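Local coordinates for uncharacterized protein lp_2219 (Lactobacillus plantarum, PDB 3HFQ) that is of unknown function but folds as a seven-bladed beta-propeller of the lactonase family, and may therefore act on a lactone or related sugar derivative, at residues Gln40-Cys52 with Thr86-Gln98. The protein carries 1 engineered substitution. Numbering follows the deposited sequence.
Sequences QNPTYLALSAKDC and TPPAYVAVDEARQ
The innermost strands of two successive beta-propeller blades, 45-47 and 90-94, meet here, where Tyr44 packs against Tyr90 and Ala46 against Val91. The strand axes run nearly parallel, 9° apart, but no backbone hydrogen bond joins them; side-chain packing, bridging waters and one bond from a backbone N-H to a carboxylate make the seam. Both tyrosines extend in the same direction, their broad rings filling the seam with planes inclined at 33°; Tyr90 CD1 lies above the margin of one Tyr44 ring face, and CE2 of Tyr44 comes 3.4 Å from CE1 of Tyr90. Ala46 CB, a small methyl suited to so close a seam, packs 3.5 Å from Val91 O. Val91 CG1, placed between its own backbone N and carbonyl carbon (chi1 60°), makes van der Waals contact with Ala46 CB and the Tyr44 carbonyl. At one end, the long, kinked side chain of Glu95 spans to the Ser48-Asp51 turn, where OE2 accepts from Ala49 N (2.6 Å), on the syn side but well out of the carboxylate plane; a water links OE2 to Leu47 O. At the other, waters join Thr43 OG1 to the carbonyls of Pro88 and Ala89. Strand 52-59 pairs with 45-47, Ile65 of strand 62-71 packs on Val91, and strand 143-148 of the next blade supplies Asp147, hydrogen-bonded to Tyr90 OH.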
# COMPACT_ATOMS: atom_id res chain seq x y z
N GLN A 40 10.75 -14.37 -5.59
CA GLN A 40 10.29 -14.75 -4.26
C GLN A 40 9.73 -13.62 -3.40
O GLN A 40 10.35 -12.56 -3.29
CB GLN A 40 11.41 -15.45 -3.50
CG GLN A 40 11.77 -16.83 -4.03
CD GLN A 40 10.61 -17.81 -3.92
OE1 GLN A 40 10.15 -18.12 -2.82
NE2 GLN A 40 10.14 -18.30 -5.06
N ASN A 41 8.57 -13.87 -2.80
CA ASN A 41 7.88 -12.93 -1.92
C ASN A 41 7.75 -11.48 -2.39
O ASN A 41 8.10 -10.55 -1.67
CB ASN A 41 8.52 -12.96 -0.53
CG ASN A 41 7.93 -14.04 0.37
OD1 ASN A 41 7.25 -14.97 -0.08
ND2 ASN A 41 8.20 -13.93 1.67
N PRO A 42 7.22 -11.27 -3.61
CA PRO A 42 7.06 -9.91 -4.12
C PRO A 42 5.75 -9.36 -3.56
O PRO A 42 4.79 -9.14 -4.30
CB PRO A 42 7.00 -10.13 -5.63
CG PRO A 42 6.22 -11.42 -5.72
CD PRO A 42 6.87 -12.27 -4.63
N THR A 43 5.73 -9.14 -2.25
CA THR A 43 4.53 -8.67 -1.55
C THR A 43 4.06 -7.25 -1.81
O THR A 43 2.95 -6.89 -1.42
CB THR A 43 4.68 -8.88 -0.02
OG1 THR A 43 5.68 -7.99 0.48
CG2 THR A 43 5.08 -10.31 0.28
N TYR A 44 4.90 -6.42 -2.43
CA TYR A 44 4.48 -5.07 -2.78
C TYR A 44 5.19 -4.65 -4.05
O TYR A 44 6.34 -5.04 -4.28
CB TYR A 44 4.74 -4.06 -1.65
CG TYR A 44 3.64 -3.02 -1.58
CD1 TYR A 44 2.42 -3.31 -0.97
CD2 TYR A 44 3.79 -1.77 -2.18
CE1 TYR A 44 1.37 -2.38 -0.96
CE2 TYR A 44 2.75 -0.83 -2.17
CZ TYR A 44 1.55 -1.14 -1.56
OH TYR A 44 0.53 -0.22 -1.55
N LEU A 45 4.50 -3.86 -4.87
CA LEU A 45 5.01 -3.41 -6.15
C LEU A 45 4.89 -1.91 -6.37
O LEU A 45 3.98 -1.27 -5.84
CB LEU A 45 4.23 -4.11 -7.27
CG LEU A 45 4.07 -5.63 -7.18
CD1 LEU A 45 3.06 -6.09 -8.23
CD2 LEU A 45 5.42 -6.30 -7.39
N ALA A 46 5.80 -1.36 -7.17
CA ALA A 46 5.81 0.06 -7.52
C ALA A 46 6.25 0.19 -8.97
O ALA A 46 7.13 -0.55 -9.43
CB ALA A 46 6.78 0.83 -6.61
N LEU A 47 5.65 1.13 -9.70
CA LEU A 47 5.97 1.33 -11.11
C LEU A 47 6.49 2.74 -11.39
O LEU A 47 6.08 3.70 -10.74
CB LEU A 47 4.72 1.09 -11.97
CG LEU A 47 4.27 -0.35 -12.22
CD1 LEU A 47 2.83 -0.36 -12.71
CD2 LEU A 47 5.20 -0.99 -13.26
N SER A 48 7.39 2.85 -12.36
CA SER A 48 7.93 4.15 -12.75
C SER A 48 7.29 4.55 -14.07
O SER A 48 6.62 3.73 -14.72
CB SER A 48 9.45 4.08 -12.92
OG SER A 48 9.80 3.37 -14.09
N ALA A 49 7.48 5.80 -14.48
CA ALA A 49 6.92 6.29 -15.73
C ALA A 49 7.61 5.66 -16.94
O ALA A 49 7.09 5.74 -18.06
CB ALA A 49 7.04 7.81 -15.79
N LYS A 50 8.76 5.05 -16.73
CA LYS A 50 9.51 4.40 -17.81
C LYS A 50 9.14 2.92 -17.88
O LYS A 50 9.81 2.13 -18.53
CB LYS A 50 11.00 4.55 -17.58
N ASP A 51 8.05 2.58 -17.19
CA ASP A 51 7.55 1.21 -17.13
C ASP A 51 8.50 0.23 -16.47
O ASP A 51 8.58 -0.93 -16.86
CB ASP A 51 7.15 0.71 -18.52
CG ASP A 51 5.93 1.44 -19.07
OD1 ASP A 51 4.99 1.69 -18.29
OD2 ASP A 51 5.92 1.76 -20.28
N CYS A 52 9.25 0.71 -15.48
CA CYS A 52 10.13 -0.17 -14.74
C CYS A 52 9.32 -0.58 -13.52
O CYS A 52 8.55 0.21 -12.97
CB CYS A 52 11.41 0.55 -14.32
SG CYS A 52 12.65 0.60 -15.64
N THR A 86 15.33 -9.83 6.64
CA THR A 86 14.02 -9.99 6.01
C THR A 86 13.78 -9.03 4.86
O THR A 86 14.41 -7.97 4.77
CB THR A 86 12.90 -9.75 7.04
OG1 THR A 86 12.98 -8.40 7.51
CG2 THR A 86 13.05 -10.70 8.22
N PRO A 87 12.87 -9.39 3.94
CA PRO A 87 12.55 -8.54 2.80
C PRO A 87 11.68 -7.39 3.32
O PRO A 87 11.09 -7.51 4.40
CB PRO A 87 11.74 -9.46 1.88
CG PRO A 87 12.14 -10.85 2.32
CD PRO A 87 12.23 -10.71 3.81
N PRO A 88 11.60 -6.28 2.58
CA PRO A 88 10.79 -5.14 3.02
C PRO A 88 9.28 -5.40 2.89
O PRO A 88 8.88 -6.50 2.50
CB PRO A 88 11.27 -4.00 2.12
CG PRO A 88 11.66 -4.73 0.86
CD PRO A 88 12.39 -5.94 1.38
N ALA A 89 8.46 -4.40 3.20
CA ALA A 89 7.01 -4.56 3.14
C ALA A 89 6.29 -3.53 2.26
O ALA A 89 5.11 -3.69 1.96
CB ALA A 89 6.43 -4.50 4.56
N TYR A 90 7.01 -2.49 1.85
CA TYR A 90 6.44 -1.44 1.02
C TYR A 90 7.53 -0.90 0.11
O TYR A 90 8.71 -0.93 0.46
CB TYR A 90 5.90 -0.31 1.90
CG TYR A 90 5.09 0.75 1.17
CD1 TYR A 90 3.73 0.55 0.91
CD2 TYR A 90 5.67 1.95 0.77
CE1 TYR A 90 2.97 1.52 0.27
CE2 TYR A 90 4.91 2.94 0.11
CZ TYR A 90 3.57 2.71 -0.13
OH TYR A 90 2.81 3.68 -0.76
N VAL A 91 7.14 -0.42 -1.07
CA VAL A 91 8.09 0.16 -2.02
C VAL A 91 7.37 1.23 -2.83
O VAL A 91 6.22 1.06 -3.20
CB VAL A 91 8.69 -0.94 -2.95
CG1 VAL A 91 7.59 -1.62 -3.76
CG2 VAL A 91 9.74 -0.32 -3.87
N ALA A 92 8.05 2.35 -3.08
CA ALA A 92 7.47 3.45 -3.86
C ALA A 92 8.52 4.14 -4.73
O ALA A 92 9.71 4.06 -4.45
CB ALA A 92 6.83 4.47 -2.91
N VAL A 93 8.06 4.83 -5.77
CA VAL A 93 8.96 5.53 -6.68
C VAL A 93 8.81 7.05 -6.60
O VAL A 93 7.70 7.58 -6.53
CB VAL A 93 8.72 5.10 -8.16
CG1 VAL A 93 9.55 5.96 -9.10
CG2 VAL A 93 9.10 3.62 -8.34
N ASP A 94 9.95 7.75 -6.61
CA ASP A 94 9.99 9.21 -6.59
C ASP A 94 10.43 9.58 -8.00
O ASP A 94 11.62 9.50 -8.32
CB ASP A 94 11.04 9.70 -5.58
CG ASP A 94 11.00 11.21 -5.38
OD1 ASP A 94 10.71 11.93 -6.35
OD2 ASP A 94 11.28 11.67 -4.25
N GLU A 95 9.49 9.97 -8.85
CA GLU A 95 9.82 10.32 -10.23
C GLU A 95 10.78 11.48 -10.38
O GLU A 95 11.79 11.37 -11.07
CB GLU A 95 8.55 10.63 -11.03
CG GLU A 95 7.68 9.42 -11.36
CD GLU A 95 8.36 8.43 -12.29
OE1 GLU A 95 9.34 8.81 -12.97
OE2 GLU A 95 7.92 7.26 -12.34
N ALA A 96 10.47 12.60 -9.73
CA ALA A 96 11.30 13.80 -9.81
C ALA A 96 12.75 13.59 -9.38
O ALA A 96 13.67 14.03 -10.07
CB ALA A 96 10.67 14.93 -8.99
N ARG A 97 12.95 12.92 -8.25
CA ARG A 97 14.30 12.68 -7.73
C ARG A 97 14.94 11.40 -8.26
O ARG A 97 16.14 11.17 -8.05
CB ARG A 97 14.28 12.60 -6.19
CG ARG A 97 13.79 13.85 -5.47
CD ARG A 97 14.03 13.73 -3.96
NE ARG A 97 13.63 14.92 -3.22
CZ ARG A 97 12.43 15.10 -2.68
NH1 ARG A 97 11.50 14.17 -2.79
NH2 ARG A 97 12.17 16.22 -2.01
N GLN A 98 14.16 10.56 -8.93
CA GLN A 98 14.65 9.29 -9.45
C GLN A 98 15.22 8.43 -8.32
O GLN A 98 16.36 7.98 -8.36
CB GLN A 98 15.71 9.54 -10.54
CG GLN A 98 15.09 10.00 -11.86
CD GLN A 98 14.22 8.92 -12.49
OE1 GLN A 98 14.71 7.87 -12.90
NE2 GLN A 98 12.91 9.18 -12.57
O HOH W 1 4.00 -6.14 1.67
O HOH W 2 7.20 -8.77 2.58
O HOH W 3 5.82 6.46 -10.69